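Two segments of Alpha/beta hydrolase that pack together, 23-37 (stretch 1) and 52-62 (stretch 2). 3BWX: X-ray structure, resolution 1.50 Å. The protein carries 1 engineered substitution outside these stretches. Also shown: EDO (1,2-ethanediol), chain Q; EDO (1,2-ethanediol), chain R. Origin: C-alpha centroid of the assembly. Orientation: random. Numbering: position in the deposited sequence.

Stretch 1, residues 23-37: YEGDISRPPVLCLPG
Stretch 2 (52-62) LAGDWRVLCPE

The segment 52-62 is paired twice by the segment 23-37, which reaches it first antiparallel at Tyr23, then turns back and runs alongside as strand 32-35. That strand is parallel to strand 58-61, with 23° between their directions and a closest approach of 4.7 Å. Val32 lies opposite Val58 (CA to CA 4.7 Å), Leu33 opposite Leu59 (4.9 Å between CA atoms) and Cys34 near Cys60 (CA to CA 5.0 Å).

The parallel ladder is short and nearly linear in its hydrogen bonds. Val32 N donates to Arg57 O at 2.8 Å, Leu59 N to Val32 O at 2.8 Å, and Cys34 N to Leu59 O at 2.9 Å. Strand residues Val32 to Leu35 keep phi near -105° and psi near 118°. Pro61 has no amide proton to carry the ladder on; its CD sits 3.2 Å from Cys34 O, and water 3 closes the gap by donating to Cys34 O and to Pro61 O, each at 2.9 Å.

The antiparallel pair satisfies the other edge of Val58: Tyr23 N donates to Val58 O at 2.7 Å, and Val58 N to Tyr23 O at 3.0 Å. Further out, Gly54 N donates to Glu24 O at 3.0 Å and Asp26 N to Gly54 O at 2.9 Å, drawing the CA atoms of Gly25 and Gly54 to 3.7 Å. Such closeness suits glycine: an ideal CB on Gly25 (phi/psi -176/-166) would clash with Trp56 O and Arg57 N, and Gly54 adopts a positive phi of 88°.

A type I turn from Asp26 to Arg29 reverses the chain. Asp26 (chi1 t) steadies it, its OD1 accepting from Ser28 N at 2.8 Å and from Ser28 OG at 2.6 Å. Arg57, with chi1 to chi3 m, t, m, extends its guanidinium into this bend. Its NH2 donates to Arg29 O at 2.8 Å and 173°, while NE makes only a weak bond to Asp26 O at 3.5 Å. Ile27 CD1 and Pro31 CD cover opposite faces of the group. The backbone Arg57 N donates to water 1 at 2.8 Å, and that water also reaches Asp26 O (2.8 Å) and Pro30 O (2.9 Å).

Arg29 (m, t, t) lies across Trp56 (chi1 m, chi2 86°), its CD 3.7 Å from the centroid of the six-membered ring and over the face. Its NH1 donates weakly to Asp55 O at 3.2 Å, and water 2 links Asp26 OD2 (2.7 Å) to the same Asp55 O (2.8 Å). Arg29 NH1 and Trp56 NE1, 3.3 Å apart, are both donors and do not bond.

Apolar side chains sort by sheet face. Tyr23 (m), Val32 (t) and Val58 (t) share one, where Tyr23 CB meets Val58 CB at 3.9 Å; Leu33 (t, p) and Leu59 (m, p) share the other, with Leu33 CD1 4.2 Å from Leu59 CB.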

# COMPACT_ATOMS: atom_id res chain seq x y z
N TYR A 23 6.72 9.93 -10.99
CA TYR A 23 6.87 9.51 -12.37
C TYR A 23 6.10 10.46 -13.22
O TYR A 23 4.93 10.72 -13.02
CB TYR A 23 6.31 8.10 -12.58
CG TYR A 23 6.99 7.01 -11.77
CD1 TYR A 23 6.77 6.90 -10.39
CD2 TYR A 23 7.83 6.08 -12.34
CE1 TYR A 23 7.35 5.89 -9.64
CE2 TYR A 23 8.40 5.06 -11.60
CZ TYR A 23 8.19 4.98 -10.23
OH TYR A 23 8.76 3.96 -9.53
N GLU A 24 6.76 11.00 -14.23
CA GLU A 24 6.18 12.02 -15.07
C GLU A 24 5.15 11.41 -16.01
O GLU A 24 5.25 10.23 -16.41
CB GLU A 24 7.28 12.75 -15.85
CG GLU A 24 6.77 13.97 -16.57
CD GLU A 24 6.19 15.03 -15.63
OE1 GLU A 24 4.98 14.94 -15.23
OE2 GLU A 24 6.98 15.95 -15.27
N GLY A 25 4.16 12.21 -16.35
CA GLY A 25 3.13 11.78 -17.28
C GLY A 25 2.15 12.88 -17.60
O GLY A 25 2.36 14.05 -17.26
N ASP A 26 1.05 12.44 -18.21
CA ASP A 26 0.01 13.29 -18.77
C ASP A 26 -0.56 14.25 -17.72
O ASP A 26 -1.28 13.83 -16.81
CB ASP A 26 -1.07 12.36 -19.35
CG ASP A 26 -2.15 13.09 -20.15
OD1 ASP A 26 -2.24 14.33 -20.13
OD2 ASP A 26 -2.94 12.34 -20.78
N ILE A 27 -0.28 15.53 -17.89
CA ILE A 27 -0.76 16.60 -16.99
C ILE A 27 -2.26 16.89 -17.22
O ILE A 27 -2.89 17.62 -16.43
CB ILE A 27 0.13 17.89 -17.17
CG1 ILE A 27 -0.10 18.97 -16.09
CG2 ILE A 27 -0.12 18.56 -18.49
CD1 ILE A 27 0.10 18.51 -14.66
N SER A 28 -2.86 16.32 -18.27
CA SER A 28 -4.27 16.53 -18.56
C SER A 28 -5.17 15.47 -17.92
O SER A 28 -6.39 15.42 -18.14
CB SER A 28 -4.48 16.60 -20.10
OG SER A 28 -4.61 15.33 -20.67
N ARG A 29 -4.57 14.60 -17.11
CA ARG A 29 -5.31 13.58 -16.37
C ARG A 29 -4.91 13.78 -14.91
O ARG A 29 -3.79 14.18 -14.65
CB ARG A 29 -4.89 12.17 -16.80
CG ARG A 29 -5.38 11.73 -18.14
CD ARG A 29 -4.78 10.40 -18.51
NE ARG A 29 -5.49 9.83 -19.65
CZ ARG A 29 -5.23 8.63 -20.18
NH1 ARG A 29 -4.28 7.84 -19.69
NH2 ARG A 29 -5.92 8.21 -21.23
N PRO A 30 -5.77 13.39 -13.97
CA PRO A 30 -5.33 13.49 -12.59
C PRO A 30 -4.15 12.56 -12.34
O PRO A 30 -4.00 11.56 -13.05
CB PRO A 30 -6.51 13.00 -11.76
CG PRO A 30 -7.35 12.19 -12.72
CD PRO A 30 -7.08 12.75 -14.12
N PRO A 31 -3.37 12.85 -11.29
CA PRO A 31 -2.28 11.92 -10.98
C PRO A 31 -2.75 10.68 -10.24
O PRO A 31 -3.84 10.67 -9.65
CB PRO A 31 -1.38 12.78 -10.10
CG PRO A 31 -2.32 13.66 -9.37
CD PRO A 31 -3.43 13.97 -10.32
N VAL A 32 -1.92 9.65 -10.27
CA VAL A 32 -2.20 8.39 -9.58
C VAL A 32 -1.35 8.32 -8.30
O VAL A 32 -0.13 8.36 -8.37
CB VAL A 32 -1.90 7.18 -10.46
CG1 VAL A 32 -2.21 5.89 -9.70
CG2 VAL A 32 -2.74 7.23 -11.76
N LEU A 33 -2.00 8.25 -7.14
CA LEU A 33 -1.30 8.18 -5.85
C LEU A 33 -1.33 6.75 -5.33
O LEU A 33 -2.41 6.16 -5.19
CB LEU A 33 -1.99 9.09 -4.84
CG LEU A 33 -1.56 9.20 -3.38
CD1 LEU A 33 -0.26 9.95 -3.29
CD2 LEU A 33 -2.61 9.95 -2.53
N CYS A 34 -0.16 6.14 -5.14
CA CYS A 34 -0.03 4.74 -4.75
C CYS A 34 0.37 4.67 -3.30
O CYS A 34 1.44 5.15 -2.95
CB CYS A 34 1.00 4.06 -5.61
SG CYS A 34 0.59 3.97 -7.37
N LEU A 35 -0.48 4.08 -2.47
CA LEU A 35 -0.31 4.06 -1.06
C LEU A 35 0.03 2.65 -0.58
O LEU A 35 -0.77 1.72 -0.77
CB LEU A 35 -1.55 4.61 -0.37
CG LEU A 35 -1.93 6.04 -0.78
CD1 LEU A 35 -3.21 6.40 -0.01
CD2 LEU A 35 -0.76 7.00 -0.60
N PRO A 36 1.22 2.47 0.00
CA PRO A 36 1.65 1.13 0.39
C PRO A 36 1.00 0.61 1.68
O PRO A 36 0.37 1.35 2.41
CB PRO A 36 3.16 1.27 0.66
CG PRO A 36 3.52 2.63 0.28
CD PRO A 36 2.29 3.47 0.24
N GLY A 37 1.21 -0.68 1.90
CA GLY A 37 0.83 -1.36 3.10
C GLY A 37 1.69 -1.00 4.30
O GLY A 37 2.67 -0.26 4.21
N LEU A 52 2.33 2.48 -15.80
CA LEU A 52 1.38 3.59 -15.86
C LEU A 52 1.99 4.88 -16.33
O LEU A 52 1.26 5.71 -16.91
CB LEU A 52 0.71 3.83 -14.50
CG LEU A 52 -0.08 2.65 -13.91
CD1 LEU A 52 -0.68 2.99 -12.61
CD2 LEU A 52 -1.18 2.22 -14.96
N ALA A 53 3.28 5.07 -16.07
CA ALA A 53 4.03 6.32 -16.36
C ALA A 53 3.91 6.78 -17.82
O ALA A 53 3.80 5.97 -18.75
CB ALA A 53 5.53 6.23 -15.92
N GLY A 54 3.88 8.10 -17.98
CA GLY A 54 3.72 8.73 -19.28
C GLY A 54 2.25 8.87 -19.54
O GLY A 54 1.75 9.98 -19.67
N ASP A 55 1.55 7.74 -19.61
CA ASP A 55 0.09 7.79 -19.72
C ASP A 55 -0.54 8.47 -18.51
O ASP A 55 -1.57 9.08 -18.61
CB ASP A 55 -0.49 6.40 -19.85
CG ASP A 55 -0.15 5.76 -21.19
OD1 ASP A 55 0.18 6.44 -22.17
OD2 ASP A 55 -0.24 4.53 -21.25
N TRP A 56 0.10 8.33 -17.37
CA TRP A 56 -0.28 8.93 -16.11
C TRP A 56 0.94 9.46 -15.33
O TRP A 56 2.04 8.89 -15.37
CB TRP A 56 -0.94 7.86 -15.20
CG TRP A 56 -2.18 7.28 -15.79
CD1 TRP A 56 -2.23 6.25 -16.64
CD2 TRP A 56 -3.54 7.77 -15.67
NE1 TRP A 56 -3.51 6.02 -17.06
CE2 TRP A 56 -4.34 6.95 -16.48
CE3 TRP A 56 -4.17 8.80 -14.92
CZ2 TRP A 56 -5.72 7.12 -16.56
CZ3 TRP A 56 -5.56 8.96 -15.03
CH2 TRP A 56 -6.29 8.13 -15.83
N ARG A 57 0.72 10.57 -14.64
CA ARG A 57 1.65 10.96 -13.58
C ARG A 57 1.44 10.02 -12.41
O ARG A 57 0.30 9.74 -12.05
CB ARG A 57 1.41 12.38 -13.10
CG ARG A 57 1.60 13.40 -14.20
CD ARG A 57 1.21 14.79 -13.70
NE ARG A 57 -0.24 14.95 -13.67
CZ ARG A 57 -0.90 15.85 -12.95
NH1 ARG A 57 -0.25 16.68 -12.14
NH2 ARG A 57 -2.20 15.92 -13.05
N VAL A 58 2.51 9.61 -11.74
CA VAL A 58 2.35 8.65 -10.66
C VAL A 58 3.19 9.11 -9.48
O VAL A 58 4.37 9.44 -9.67
CB VAL A 58 2.79 7.21 -11.05
CG1 VAL A 58 2.44 6.20 -9.93
CG2 VAL A 58 2.20 6.69 -12.37
N LEU A 59 2.56 9.18 -8.31
CA LEU A 59 3.23 9.54 -7.05
C LEU A 59 3.20 8.32 -6.13
O LEU A 59 2.11 7.75 -5.86
CB LEU A 59 2.48 10.66 -6.33
CG LEU A 59 2.64 12.10 -6.78
CD1 LEU A 59 1.74 12.28 -7.93
CD2 LEU A 59 2.34 13.13 -5.64
N CYS A 60 4.38 7.96 -5.59
CA CYS A 60 4.54 6.78 -4.73
C CYS A 60 5.18 7.22 -3.43
O CYS A 60 6.40 7.13 -3.26
CB CYS A 60 5.37 5.72 -5.39
SG CYS A 60 4.68 5.08 -6.91
N PRO A 61 4.35 7.69 -2.51
CA PRO A 61 4.87 8.12 -1.22
C PRO A 61 5.17 7.00 -0.26
O PRO A 61 4.58 5.97 -0.33
CB PRO A 61 3.74 8.99 -0.66
CG PRO A 61 2.52 8.31 -1.22
CD PRO A 61 2.91 7.95 -2.62
N GLU A 62 6.06 7.27 0.70
CA GLU A 62 6.41 6.36 1.78
C GLU A 62 6.09 7.06 3.12
O GLU A 62 6.47 8.21 3.32
CB GLU A 62 7.93 6.08 1.73
CG GLU A 62 8.36 5.70 0.33
CD GLU A 62 9.76 5.23 0.24
OE1 GLU A 62 10.73 5.95 0.64
OE2 GLU A 62 9.88 4.11 -0.27
C1 EDO Q . 2.15 2.78 6.22
O1 EDO Q . 3.00 2.39 5.13
C2 EDO Q . 0.75 3.03 5.65
O2 EDO Q . 0.16 1.81 5.18
C1 EDO R . 12.98 4.39 -2.01
O1 EDO R . 14.33 3.97 -1.77
C2 EDO R . 12.10 3.24 -1.64
O2 EDO R . 12.29 3.06 -0.25
O HOH W 1 -1.73 11.97 -14.77
O HOH W 2 -2.34 9.78 -21.17
O HOH W 3 4.18 4.34 -2.64